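Alanine racemase (Oenococcus oeni PSU-1, PDB 3HUR) belongs to the alanine racemase family of two-domain proteins, joining an N-terminal TIM-type barrel to a C-terminal domain built largely of beta strands. Local coordinates at residues S67-A72 with L95-D100; I105-L110 with K149-N154; A111-L116 with P155-F160; D142-A147 with Q194-S199; F160-H165 with R185-L190. One frame throughout, in Å; residues are numbered along the deposited sequence.

Contact 1: residues S67-A72 with L95-D100; sequences SNLDEA and LKLFID. With SO4 (sulfate ion), chain D.
Leu-69 reaches across to helix 95-100 with both branches of its fork, one for each of two partners. CD1 approaches the Phe-98 ring obliquely, 3.8 Å from CE1, while CD2 lies 4.1 Å from CD1 of Leu-97, the two leucines crossing at about a right angle. With Leu-69 CG anti to its own amide nitrogen (chi1 -175°), the fork projects out from the first turn of helix 69-77. Both helices belong to the outer layer of the TIM-type barrel, and Phe-98 also packs on Ile-103 and Ile-105 of strand 103-107, so branched and aromatic carbon suits this seam. The helix start has a polar side as well. Asn-68, at the N-cap position, makes no capping bond with its side chain; ND2 instead donates to O2 of a sulfate ion at 3.3 Å, nearly straight at 164°. Asp-42 N of the same chain and Arg-8 NH1 of the second subunit also bind this ion, and Glu-71 OE1 forms a salt bridge with Lys-371 of that subunit.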
# COMPACT_ATOMS: atom_id res chain seq x y z
N SER A 67 19.03 6.45 -22.47
CA SER A 67 19.03 4.97 -22.27
C SER A 67 18.39 4.15 -23.39
O SER A 67 18.46 2.95 -23.39
CB SER A 67 18.29 4.62 -20.98
OG SER A 67 18.57 5.58 -19.95
N ASN A 68 17.71 4.82 -24.29
CA ASN A 68 16.94 4.16 -25.32
C ASN A 68 17.06 4.96 -26.62
O ASN A 68 17.01 6.18 -26.65
CB ASN A 68 15.46 4.05 -24.90
CG ASN A 68 15.22 3.03 -23.77
OD1 ASN A 68 15.18 1.78 -23.98
ND2 ASN A 68 14.99 3.56 -22.57
N LEU A 69 17.24 4.24 -27.70
CA LEU A 69 17.20 4.82 -29.01
C LEU A 69 15.97 5.73 -29.18
O LEU A 69 16.07 6.89 -29.58
CB LEU A 69 17.16 3.69 -30.02
CG LEU A 69 17.23 4.12 -31.47
CD1 LEU A 69 18.49 4.95 -31.69
CD2 LEU A 69 17.17 2.87 -32.38
N ASP A 70 14.80 5.21 -28.86
CA ASP A 70 13.57 5.95 -29.10
C ASP A 70 13.58 7.32 -28.39
O ASP A 70 13.18 8.30 -28.99
CB ASP A 70 12.31 5.08 -28.95
CG ASP A 70 11.74 5.02 -27.52
OD1 ASP A 70 12.50 5.10 -26.52
OD2 ASP A 70 10.49 4.87 -27.42
N GLU A 71 14.17 7.44 -27.21
CA GLU A 71 14.40 8.79 -26.63
C GLU A 71 15.34 9.69 -27.44
O GLU A 71 15.18 10.92 -27.45
CB GLU A 71 14.92 8.70 -25.19
CG GLU A 71 14.82 9.99 -24.39
CD GLU A 71 13.35 10.46 -24.17
OE1 GLU A 71 12.39 9.65 -24.38
OE2 GLU A 71 13.15 11.65 -23.81
N ALA A 72 16.35 9.10 -28.08
CA ALA A 72 17.27 9.88 -28.97
C ALA A 72 16.46 10.46 -30.12
O ALA A 72 16.46 11.63 -30.32
CB ALA A 72 18.38 9.03 -29.48
N LEU A 95 22.33 0.73 -37.58
CA LEU A 95 23.49 1.51 -38.04
C LEU A 95 23.10 2.78 -38.78
O LEU A 95 23.65 3.85 -38.50
CB LEU A 95 24.49 0.66 -38.85
CG LEU A 95 25.77 0.21 -38.12
CD1 LEU A 95 25.49 -0.11 -36.65
CD2 LEU A 95 26.48 -0.96 -38.80
N LYS A 96 22.13 2.64 -39.67
CA LYS A 96 21.65 3.75 -40.47
C LYS A 96 21.01 4.79 -39.59
O LYS A 96 21.21 6.00 -39.78
CB LYS A 96 20.63 3.27 -41.52
N LEU A 97 20.25 4.36 -38.60
CA LEU A 97 19.59 5.34 -37.75
C LEU A 97 20.62 6.12 -36.98
O LEU A 97 20.59 7.35 -36.96
CB LEU A 97 18.61 4.67 -36.78
CG LEU A 97 17.25 4.36 -37.38
CD1 LEU A 97 16.39 3.64 -36.34
CD2 LEU A 97 16.56 5.63 -37.93
N PHE A 98 21.55 5.41 -36.35
CA PHE A 98 22.63 6.06 -35.59
C PHE A 98 23.36 7.10 -36.42
O PHE A 98 23.56 8.21 -35.95
CB PHE A 98 23.67 5.07 -35.07
CG PHE A 98 23.10 3.96 -34.21
CD1 PHE A 98 22.25 4.23 -33.16
CD2 PHE A 98 23.48 2.64 -34.44
CE1 PHE A 98 21.77 3.21 -32.37
CE2 PHE A 98 22.99 1.60 -33.63
CZ PHE A 98 22.13 1.89 -32.62
N ILE A 99 23.75 6.75 -37.64
CA ILE A 99 24.55 7.68 -38.46
C ILE A 99 23.71 8.87 -38.89
O ILE A 99 24.13 10.00 -38.74
CB ILE A 99 25.16 6.97 -39.71
CG1 ILE A 99 26.15 5.88 -39.28
CG2 ILE A 99 25.89 7.97 -40.59
CD1 ILE A 99 26.26 4.75 -40.30
N ASP A 100 22.52 8.62 -39.40
CA ASP A 100 21.72 9.72 -39.96
C ASP A 100 21.30 10.74 -38.93
O ASP A 100 21.09 11.91 -39.27
CB ASP A 100 20.47 9.20 -40.66
CG ASP A 100 20.77 8.40 -41.95
OD1 ASP A 100 21.93 8.48 -42.51
OD2 ASP A 100 19.82 7.68 -42.39
S SO4 D . 13.65 7.35 -21.46
O1 SO4 D . 12.77 6.79 -20.45
O2 SO4 D . 14.99 6.69 -21.54
O3 SO4 D . 12.87 7.25 -22.69
O4 SO4 D . 13.83 8.76 -21.10

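Contact 2: residues I105-L110 with K149-N154; sequences ITIPSL and KIIDKN
Ile-107, from the segment on strand 103-107, and Ile-151, on helix 141-153, meet in the layer between the parallel strands and the surrounding helices of a TIM-type barrel. The apolar contacts are made by methyl tips. The two isoleucines point at each other end-on, CD1 of Ile-107 lying 3.7 Å from CD1 of Ile-151. Ile-107 holds CG1 anti to the carbonyl carbon (chi1 -57°) with its chain extended beyond, which carries CD1 out to the helix; isoleucine's beta-branching suits the strand, and on both elements its purely aliphatic chain suits a buried place. Beside this pair, Leu-110 CD1 makes a looser contact with Ile-150 CD1 at 4.3 Å. Phe-138 touches both Ile-107 and Leu-110.

The polar groups face other ways. Backbone bonds to Ser-126 tie Ile-105 and Ile-107 to the neighbouring strand. After Pro-108 the chain turns into helix 110-114, and Ser-109, a small hydroxyl residue fit for the N-cap, accepts the backbone N-H of Trp-112 with its OG.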
# COMPACT_ATOMS: atom_id res chain seq x y z
N ILE A 105 27.16 5.62 -30.21
CA ILE A 105 26.85 4.32 -29.60
C ILE A 105 28.09 3.74 -28.89
O ILE A 105 29.21 4.18 -29.13
CB ILE A 105 26.26 3.32 -30.61
CG1 ILE A 105 27.30 2.85 -31.64
CG2 ILE A 105 25.03 3.93 -31.33
CD1 ILE A 105 26.74 1.79 -32.56
N THR A 106 27.84 2.80 -27.97
CA THR A 106 28.88 2.15 -27.20
C THR A 106 29.40 0.93 -27.97
O THR A 106 28.64 0.23 -28.63
CB THR A 106 28.38 1.73 -25.80
OG1 THR A 106 28.55 2.79 -24.86
CG2 THR A 106 29.15 0.56 -25.29
N ILE A 107 30.71 0.72 -27.91
CA ILE A 107 31.29 -0.47 -28.45
C ILE A 107 31.28 -1.48 -27.32
O ILE A 107 31.89 -1.24 -26.27
CB ILE A 107 32.74 -0.29 -28.92
CG1 ILE A 107 32.84 0.83 -29.95
CG2 ILE A 107 33.21 -1.60 -29.52
CD1 ILE A 107 34.23 1.02 -30.54
N PRO A 108 30.60 -2.60 -27.52
CA PRO A 108 30.38 -3.50 -26.42
C PRO A 108 31.42 -4.58 -26.26
O PRO A 108 31.55 -5.13 -25.15
CB PRO A 108 29.04 -4.14 -26.79
CG PRO A 108 29.11 -4.23 -28.24
CD PRO A 108 29.75 -2.95 -28.67
N SER A 109 32.12 -4.91 -27.35
CA SER A 109 33.04 -6.07 -27.40
C SER A 109 33.93 -6.01 -28.64
O SER A 109 33.51 -5.46 -29.66
CB SER A 109 32.23 -7.39 -27.43
OG SER A 109 31.93 -7.77 -28.76
N LEU A 110 35.13 -6.61 -28.57
CA LEU A 110 36.00 -6.74 -29.75
C LEU A 110 35.32 -7.46 -30.90
O LEU A 110 35.41 -7.04 -32.06
CB LEU A 110 37.34 -7.42 -29.42
CG LEU A 110 38.40 -7.36 -30.55
CD1 LEU A 110 38.82 -5.93 -30.82
CD2 LEU A 110 39.61 -8.22 -30.24
N LYS A 149 43.32 -0.26 -33.07
CA LYS A 149 43.79 -0.54 -34.44
C LYS A 149 42.64 -0.53 -35.41
O LYS A 149 42.77 0.10 -36.44
CB LYS A 149 44.52 -1.91 -34.55
N ILE A 150 41.55 -1.24 -35.11
CA ILE A 150 40.43 -1.33 -36.06
C ILE A 150 39.77 -0.00 -36.24
O ILE A 150 39.41 0.35 -37.35
CB ILE A 150 39.37 -2.35 -35.65
CG1 ILE A 150 39.96 -3.76 -35.70
CG2 ILE A 150 38.12 -2.24 -36.59
CD1 ILE A 150 39.18 -4.78 -34.92
N ILE A 151 39.67 0.76 -35.16
CA ILE A 151 39.11 2.11 -35.21
C ILE A 151 39.97 3.07 -36.00
O ILE A 151 39.48 3.73 -36.90
CB ILE A 151 38.87 2.69 -33.78
CG1 ILE A 151 37.58 2.11 -33.19
CG2 ILE A 151 38.82 4.22 -33.81
CD1 ILE A 151 37.60 1.94 -31.67
N ASP A 152 41.24 3.17 -35.62
CA ASP A 152 42.20 4.04 -36.34
C ASP A 152 42.23 3.75 -37.84
O ASP A 152 42.07 4.64 -38.67
CB ASP A 152 43.60 3.85 -35.77
CG ASP A 152 43.80 4.58 -34.45
OD1 ASP A 152 42.99 5.49 -34.14
OD2 ASP A 152 44.77 4.27 -33.75
N LYS A 153 42.38 2.48 -38.18
CA LYS A 153 42.38 2.07 -39.58
C LYS A 153 41.10 2.51 -40.32
O LYS A 153 41.15 2.81 -41.50
CB LYS A 153 42.59 0.56 -39.72
CG LYS A 153 43.46 0.15 -40.94
CD LYS A 153 43.47 -1.40 -41.17
CE LYS A 153 43.55 -1.75 -42.68
NZ LYS A 153 42.41 -2.65 -43.08
N ASN A 154 39.95 2.55 -39.62
CA ASN A 154 38.69 2.93 -40.26
C ASN A 154 38.31 4.39 -39.96
O ASN A 154 37.96 4.76 -38.84
CB ASN A 154 37.56 1.98 -39.87
CG ASN A 154 36.28 2.24 -40.69
OD1 ASN A 154 36.06 3.37 -41.19
ND2 ASN A 154 35.45 1.20 -40.83

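Contact 3: residues A111-L116 with P155-F160; sequences AWLQNL and PQLDLF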
# COMPACT_ATOMS: atom_id res chain seq x y z
N ALA A 111 34.61 -8.54 -30.61
CA ALA A 111 33.88 -9.26 -31.67
C ALA A 111 32.98 -8.31 -32.51
O ALA A 111 33.00 -8.33 -33.76
CB ALA A 111 33.07 -10.40 -31.07
N TRP A 112 32.24 -7.46 -31.81
CA TRP A 112 31.31 -6.50 -32.43
C TRP A 112 32.02 -5.60 -33.44
O TRP A 112 31.49 -5.33 -34.51
CB TRP A 112 30.63 -5.65 -31.32
CG TRP A 112 29.62 -4.63 -31.82
CD1 TRP A 112 28.27 -4.77 -31.86
CD2 TRP A 112 29.90 -3.33 -32.36
NE1 TRP A 112 27.69 -3.65 -32.38
CE2 TRP A 112 28.67 -2.75 -32.70
CE3 TRP A 112 31.07 -2.61 -32.60
CZ2 TRP A 112 28.58 -1.49 -33.26
CZ3 TRP A 112 30.98 -1.36 -33.16
CH2 TRP A 112 29.74 -0.81 -33.47
N LEU A 113 33.20 -5.12 -33.08
CA LEU A 113 34.03 -4.24 -33.96
C LEU A 113 34.58 -4.98 -35.15
O LEU A 113 34.61 -4.44 -36.25
CB LEU A 113 35.22 -3.65 -33.20
CG LEU A 113 35.15 -2.21 -32.75
CD1 LEU A 113 36.50 -1.79 -32.13
CD2 LEU A 113 34.77 -1.31 -33.90
N GLN A 114 35.04 -6.20 -34.93
CA GLN A 114 35.62 -7.00 -36.00
C GLN A 114 34.58 -7.33 -37.04
O GLN A 114 34.89 -7.32 -38.22
CB GLN A 114 36.25 -8.30 -35.47
CG GLN A 114 37.44 -8.08 -34.56
CD GLN A 114 37.79 -9.30 -33.73
OE1 GLN A 114 37.03 -10.27 -33.66
NE2 GLN A 114 38.95 -9.25 -33.09
N ASN A 115 33.35 -7.61 -36.59
CA ASN A 115 32.25 -8.01 -37.49
C ASN A 115 31.37 -6.85 -37.95
O ASN A 115 30.35 -7.07 -38.62
CB ASN A 115 31.37 -9.09 -36.83
CG ASN A 115 32.15 -10.38 -36.49
OD1 ASN A 115 32.58 -11.12 -37.38
ND2 ASN A 115 32.30 -10.65 -35.20
N LEU A 116 31.74 -5.61 -37.59
CA LEU A 116 31.07 -4.44 -38.15
C LEU A 116 30.85 -4.67 -39.63
O LEU A 116 31.79 -5.00 -40.34
CB LEU A 116 31.92 -3.20 -38.01
CG LEU A 116 31.54 -2.26 -36.89
CD1 LEU A 116 32.26 -0.96 -37.14
CD2 LEU A 116 30.04 -2.04 -36.84
N PRO A 155 38.36 5.23 -40.99
CA PRO A 155 38.12 6.66 -40.80
C PRO A 155 36.61 7.00 -40.76
O PRO A 155 36.23 8.12 -40.42
CB PRO A 155 38.77 7.27 -42.04
CG PRO A 155 38.46 6.22 -43.12
CD PRO A 155 38.53 4.88 -42.42
N GLN A 156 35.76 6.05 -41.14
CA GLN A 156 34.33 6.19 -40.90
C GLN A 156 33.95 6.03 -39.39
O GLN A 156 32.87 6.42 -39.00
CB GLN A 156 33.52 5.22 -41.79
CG GLN A 156 33.41 5.67 -43.24
CD GLN A 156 32.55 4.76 -44.09
OE1 GLN A 156 33.06 3.87 -44.79
NE2 GLN A 156 31.23 4.97 -44.05
N LEU A 157 34.82 5.43 -38.57
CA LEU A 157 34.60 5.36 -37.11
C LEU A 157 35.19 6.59 -36.45
O LEU A 157 36.33 6.93 -36.65
CB LEU A 157 35.21 4.11 -36.49
CG LEU A 157 34.56 2.81 -36.98
CD1 LEU A 157 35.31 1.59 -36.42
CD2 LEU A 157 33.05 2.79 -36.59
N ASP A 158 34.40 7.26 -35.64
CA ASP A 158 34.87 8.43 -34.96
C ASP A 158 34.77 8.14 -33.48
O ASP A 158 33.69 8.00 -32.96
CB ASP A 158 34.01 9.60 -35.37
CG ASP A 158 34.32 10.82 -34.59
OD1 ASP A 158 35.25 10.76 -33.78
OD2 ASP A 158 33.61 11.83 -34.79
N LEU A 159 35.90 8.03 -32.81
CA LEU A 159 35.94 7.72 -31.41
C LEU A 159 35.52 8.95 -30.62
O LEU A 159 36.18 9.97 -30.63
CB LEU A 159 37.34 7.30 -31.03
CG LEU A 159 37.53 6.75 -29.64
CD1 LEU A 159 36.59 5.60 -29.36
CD2 LEU A 159 39.00 6.31 -29.51
N PHE A 160 34.38 8.83 -29.93
CA PHE A 160 33.77 9.94 -29.24
C PHE A 160 34.28 9.99 -27.84
O PHE A 160 34.42 11.07 -27.28
CB PHE A 160 32.23 9.75 -29.23
CG PHE A 160 31.51 10.87 -28.57
CD1 PHE A 160 31.12 10.78 -27.24
CD2 PHE A 160 31.26 12.04 -29.25
CE1 PHE A 160 30.48 11.84 -26.62
CE2 PHE A 160 30.60 13.11 -28.63
CZ PHE A 160 30.21 13.00 -27.32
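Leu-116, which touches Leu-157 across the contact with one methyl, lays the other on an indole: its CD2 sits 3.6 Å above one face of the Trp-112 ring, offset toward the rim. The aromatic rings of Trp-90 and Tyr-92 also meet this tryptophan, the first with planes at about 80° and the second at about 50°. The indole N-H is satisfied by Trp-90 O, so a large ring with one polar edge atom fits this buried place.

Leucine alone bridges the two segments. Leu-157 points its CB toward segment 111-116, CG lying anti to the carbonyl carbon (chi1 -65°), and its two methyls serve two partners. CD1 meets Leu-113 CD2 at 3.9 Å. Leu-116 arrives tip to tip, its CD1 3.9 Å from Leu-157 CD2 and hardly farther from CD1, so that it rests against both prongs. Just past the helix, Asn-115 ND2 makes a weak bond to Ala-111 O in addition to the backbone bond from its own N.

Around the leucines the barrel layers converge: Ile-151 of helix 141-153 packs on both Leu-113 and Leu-157, Ile-107 of strand 103-107 touches Leu-113, and Leu-123 and Val-125 of the adjacent parallel strand 123-128 pack against Leu-157.

Contact 4: residues D142-A147 with Q194-S199; sequences DEISAA and QGFDPS
Gln-194 aims its CB at helix 141-153 and then bends at chi2 (-77°), laying its amide along the helix by Ile-144 and Ser-145. CD comes to 3.9 Å from Ile-144 CG2. At the tip the two amide atoms part company. OE1 closes on the carbon of Ser-145, 3.1 Å from its CB, whereas Ser-145 OG stays 4.0 Å from Gln-194 OE1. NE2 passes Ile-144 CB at 4.0 Å and donates to two backbone carbonyls, Ala-141 O and Leu-190 O. A glutamine suits the place because one NH2 group can join the start of helix 141-153 to the last turn of helix 174-191, neighbours on the outside of the TIM-type barrel. Gly-195, with a positive phi of 86°, lets the chain turn where a CB would strike the preceding carbonyl. Phe-196 then presents its ring edge to Ile-144, CE2 lying 3.7 Å from CG2. Farther on, Asp-197 OD1 accepts the N-H of Ser-199 at 2.9 Å, forming an Asx turn.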
# COMPACT_ATOMS: atom_id res chain seq x y z
N ASP A 142 45.14 -6.17 -24.25
CA ASP A 142 45.43 -6.53 -25.65
C ASP A 142 44.21 -6.33 -26.58
O ASP A 142 44.35 -5.85 -27.71
CB ASP A 142 46.00 -7.96 -25.76
CG ASP A 142 45.07 -9.04 -25.18
OD1 ASP A 142 45.08 -10.17 -25.71
OD2 ASP A 142 44.34 -8.75 -24.19
N GLU A 143 43.02 -6.66 -26.08
CA GLU A 143 41.77 -6.42 -26.82
C GLU A 143 41.52 -4.92 -27.09
O GLU A 143 41.01 -4.54 -28.16
CB GLU A 143 40.59 -7.04 -26.08
CG GLU A 143 40.53 -8.59 -26.11
CD GLU A 143 39.18 -9.12 -25.59
OE1 GLU A 143 38.50 -8.37 -24.83
OE2 GLU A 143 38.78 -10.25 -25.95
N ILE A 144 41.91 -4.07 -26.15
CA ILE A 144 41.72 -2.64 -26.31
C ILE A 144 42.60 -2.15 -27.44
O ILE A 144 42.12 -1.45 -28.34
CB ILE A 144 41.99 -1.87 -25.00
CG1 ILE A 144 40.90 -2.19 -23.98
CG2 ILE A 144 42.07 -0.36 -25.24
CD1 ILE A 144 41.35 -2.10 -22.52
N SER A 145 43.88 -2.54 -27.44
CA SER A 145 44.76 -2.13 -28.55
C SER A 145 44.36 -2.81 -29.87
O SER A 145 44.46 -2.19 -30.91
CB SER A 145 46.26 -2.30 -28.24
OG SER A 145 46.59 -3.64 -28.01
N ALA A 146 43.88 -4.04 -29.84
CA ALA A 146 43.30 -4.61 -31.07
C ALA A 146 42.22 -3.68 -31.57
O ALA A 146 42.19 -3.33 -32.75
CB ALA A 146 42.75 -5.97 -30.85
N ALA A 147 41.39 -3.22 -30.65
CA ALA A 147 40.23 -2.42 -31.00
C ALA A 147 40.63 -1.04 -31.51
O ALA A 147 40.02 -0.53 -32.45
CB ALA A 147 39.30 -2.30 -29.80
N GLN A 194 48.34 2.91 -24.20
CA GLN A 194 47.50 2.58 -25.37
C GLN A 194 47.58 3.65 -26.44
O GLN A 194 47.28 3.39 -27.59
CB GLN A 194 46.05 2.37 -24.96
CG GLN A 194 45.87 1.19 -24.01
CD GLN A 194 45.94 -0.15 -24.70
OE1 GLN A 194 46.15 -0.23 -25.93
NE2 GLN A 194 45.74 -1.22 -23.93
N GLY A 195 47.98 4.85 -26.07
CA GLY A 195 48.14 5.94 -27.03
C GLY A 195 46.88 6.76 -27.33
O GLY A 195 46.84 7.47 -28.34
N PHE A 196 45.88 6.68 -26.45
CA PHE A 196 44.61 7.36 -26.69
C PHE A 196 44.79 8.84 -26.53
O PHE A 196 45.35 9.27 -25.55
CB PHE A 196 43.52 6.91 -25.70
CG PHE A 196 42.87 5.61 -26.04
CD1 PHE A 196 42.27 5.44 -27.26
CD2 PHE A 196 42.85 4.58 -25.14
CE1 PHE A 196 41.68 4.25 -27.60
CE2 PHE A 196 42.27 3.37 -25.45
CZ PHE A 196 41.67 3.20 -26.68
N ASP A 197 44.30 9.61 -27.49
CA ASP A 197 44.18 11.06 -27.28
C ASP A 197 43.44 11.27 -25.96
O ASP A 197 42.30 10.89 -25.83
CB ASP A 197 43.45 11.72 -28.45
CG ASP A 197 43.19 13.21 -28.24
OD1 ASP A 197 43.32 13.73 -27.11
OD2 ASP A 197 42.82 13.88 -29.24
N PRO A 198 44.11 11.83 -24.95
CA PRO A 198 43.56 11.95 -23.62
C PRO A 198 42.34 12.86 -23.48
O PRO A 198 41.65 12.82 -22.45
CB PRO A 198 44.73 12.58 -22.84
CG PRO A 198 45.43 13.39 -23.89
CD PRO A 198 45.45 12.45 -25.03
N SER A 199 42.10 13.72 -24.45
CA SER A 199 40.91 14.54 -24.39
C SER A 199 39.62 13.70 -24.64
O SER A 199 38.53 14.22 -24.48
CB SER A 199 41.00 15.66 -25.42
OG SER A 199 41.20 15.06 -26.66

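Contact 5: residues F160-H165 with R185-L190; sequences FSVYTH and RRWQEL
Within the beta-alpha-beta unit of strand 157-163, helix 174-191 and strand 201-202, Trp-187 of the helix packs on Val-162 near the end of the first strand and on Thr-164 just beyond it. Its CG stands anti to the backbone N (chi1 167°), swinging the indole from the helix toward the strand with the six-membered ring leading. CH2 ends 3.7 Å from Val-162 O, which lies at the ring edge and in its plane; Val-162 CG1 is a little farther from the same carbon, at 4.3 Å. Thr-164 crosses the ring obliquely, CG2 coming to 3.6 Å from CE3, and between the two residues Tyr-163 C comes obliquely to 3.9 Å from Trp-187 CZ3.

The strand alternation of the TIM-type barrel carries on into Thr-164. Val-162 and Thr-164 point toward the helix, whereas Tyr-163 points away from it; its hydroxyl bonds to Thr-106 OG1 and its ring meets Trp-85 edge-to-face. Threonine serves two needs: the methyl goes to the indole, and OG1, bonded to Ile-129 O and to Thr-131 OG1, is satisfied although buried. The indole is also met edge-to-face by Phe-201 of the next strand, so a broad flat ring fills the space between helix and sheet. On the exposed side of the helix, one turn apart, Arg-185 NH1 and Glu-189 OE2 form a salt bridge of 2.8 Å.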
# COMPACT_ATOMS: atom_id res chain seq x y z
N PHE A 160 34.38 8.83 -29.93
CA PHE A 160 33.77 9.94 -29.24
C PHE A 160 34.28 9.99 -27.84
O PHE A 160 34.42 11.07 -27.28
CB PHE A 160 32.23 9.75 -29.23
CG PHE A 160 31.51 10.87 -28.57
CD1 PHE A 160 31.12 10.78 -27.24
CD2 PHE A 160 31.26 12.04 -29.25
CE1 PHE A 160 30.48 11.84 -26.62
CE2 PHE A 160 30.60 13.11 -28.63
CZ PHE A 160 30.21 13.00 -27.32
N SER A 161 34.51 8.83 -27.25
CA SER A 161 34.94 8.75 -25.85
C SER A 161 35.56 7.40 -25.58
O SER A 161 35.18 6.40 -26.21
CB SER A 161 33.75 8.92 -24.87
OG SER A 161 34.10 9.67 -23.69
N VAL A 162 36.50 7.37 -24.64
CA VAL A 162 36.94 6.15 -24.02
C VAL A 162 36.62 6.38 -22.57
O VAL A 162 37.08 7.37 -21.98
CB VAL A 162 38.47 5.93 -24.15
CG1 VAL A 162 38.87 4.64 -23.42
CG2 VAL A 162 38.86 5.89 -25.61
N TYR A 163 35.83 5.47 -21.99
CA TYR A 163 35.13 5.81 -20.76
C TYR A 163 34.92 4.64 -19.81
O TYR A 163 34.93 3.49 -20.22
CB TYR A 163 33.76 6.44 -21.11
CG TYR A 163 32.70 5.45 -21.47
CD1 TYR A 163 32.70 4.87 -22.71
CD2 TYR A 163 31.75 5.04 -20.55
CE1 TYR A 163 31.78 3.90 -23.05
CE2 TYR A 163 30.79 4.08 -20.89
CZ TYR A 163 30.81 3.53 -22.16
OH TYR A 163 29.88 2.57 -22.53
N THR A 164 34.70 5.00 -18.54
CA THR A 164 34.34 4.05 -17.49
C THR A 164 33.57 4.80 -16.41
O THR A 164 33.44 6.02 -16.46
CB THR A 164 35.62 3.47 -16.82
OG1 THR A 164 35.32 2.28 -16.08
CG2 THR A 164 36.26 4.51 -15.87
N HIS A 165 33.14 4.12 -15.37
CA HIS A 165 32.71 4.86 -14.16
C HIS A 165 32.89 3.97 -12.96
O HIS A 165 32.92 2.74 -13.09
CB HIS A 165 31.22 5.20 -14.21
CG HIS A 165 30.36 3.99 -14.11
ND1 HIS A 165 29.67 3.67 -12.97
CD2 HIS A 165 30.19 2.95 -14.96
CE1 HIS A 165 29.06 2.51 -13.14
NE2 HIS A 165 29.38 2.05 -14.34
N ARG A 185 42.95 1.32 -10.51
CA ARG A 185 44.11 0.52 -10.95
C ARG A 185 43.77 -0.07 -12.33
O ARG A 185 44.51 0.18 -13.31
CB ARG A 185 44.53 -0.51 -9.86
CG ARG A 185 45.26 -1.85 -10.29
CD ARG A 185 46.59 -2.01 -9.55
NE ARG A 185 46.84 -3.25 -8.80
CZ ARG A 185 47.84 -4.14 -9.02
NH1 ARG A 185 48.70 -4.02 -10.04
NH2 ARG A 185 47.96 -5.19 -8.21
N ARG A 186 42.64 -0.76 -12.43
CA ARG A 186 42.26 -1.37 -13.71
C ARG A 186 42.16 -0.36 -14.86
O ARG A 186 42.63 -0.64 -15.96
CB ARG A 186 40.95 -2.13 -13.56
CG ARG A 186 41.11 -3.58 -13.10
CD ARG A 186 40.05 -3.85 -12.03
NE ARG A 186 39.96 -5.25 -11.60
CZ ARG A 186 38.95 -5.75 -10.87
NH1 ARG A 186 37.92 -4.99 -10.48
NH2 ARG A 186 38.97 -7.03 -10.52
N TRP A 187 41.56 0.81 -14.61
CA TRP A 187 41.49 1.85 -15.64
C TRP A 187 42.89 2.11 -16.21
O TRP A 187 43.11 2.01 -17.42
CB TRP A 187 40.88 3.12 -15.05
CG TRP A 187 41.04 4.32 -15.92
CD1 TRP A 187 41.94 5.35 -15.75
CD2 TRP A 187 40.28 4.65 -17.08
NE1 TRP A 187 41.77 6.29 -16.73
CE2 TRP A 187 40.77 5.88 -17.57
CE3 TRP A 187 39.23 4.03 -17.76
CZ2 TRP A 187 40.25 6.48 -18.71
CZ3 TRP A 187 38.72 4.62 -18.89
CH2 TRP A 187 39.22 5.84 -19.35
N GLN A 188 43.82 2.42 -15.32
CA GLN A 188 45.21 2.68 -15.68
C GLN A 188 45.89 1.47 -16.33
O GLN A 188 46.43 1.58 -17.42
CB GLN A 188 45.97 3.12 -14.45
CG GLN A 188 45.54 4.46 -13.87
CD GLN A 188 46.23 4.72 -12.59
OE1 GLN A 188 46.92 3.85 -12.10
NE2 GLN A 188 46.06 5.92 -12.00
N GLU A 189 45.78 0.30 -15.74
CA GLU A 189 46.35 -0.88 -16.39
C GLU A 189 45.83 -1.04 -17.80
O GLU A 189 46.57 -1.44 -18.72
CB GLU A 189 46.07 -2.15 -15.58
CG GLU A 189 46.92 -2.22 -14.28
CD GLU A 189 46.57 -3.41 -13.39
OE1 GLU A 189 45.49 -4.03 -13.58
OE2 GLU A 189 47.38 -3.68 -12.46
N LEU A 190 44.56 -0.70 -17.98
CA LEU A 190 43.89 -0.94 -19.24
C LEU A 190 44.06 0.18 -20.26
O LEU A 190 43.92 -0.08 -21.45
CB LEU A 190 42.42 -1.24 -18.99
CG LEU A 190 42.09 -2.63 -18.42
CD1 LEU A 190 40.59 -2.62 -18.01
CD2 LEU A 190 42.41 -3.79 -19.41

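In the fold
From the N terminus, contact 1 closes first, bringing helix 95-100 back to helix 69-77. Contacts 2, 3 and 4 then open in turn at 105-110, 111-116 and 142-147, and close in the same order at 149-154, 155-160 and 194-199, so each crosses the other two. Contact 5 opens and closes within the loop of contact 4. Contacts 2 and 3, with centres about 3 Å apart, share one layer of side chains; contact 4 continues along helix 141-153, and contact 5 along strand 157-163. Phe-98 packing on Ile-105 joins contact 1 to this series. Contacts 2, 3 and 5 tie outer helices to the parallel strands, while contact 1 joins two helices and contact 4 a helix to a loop.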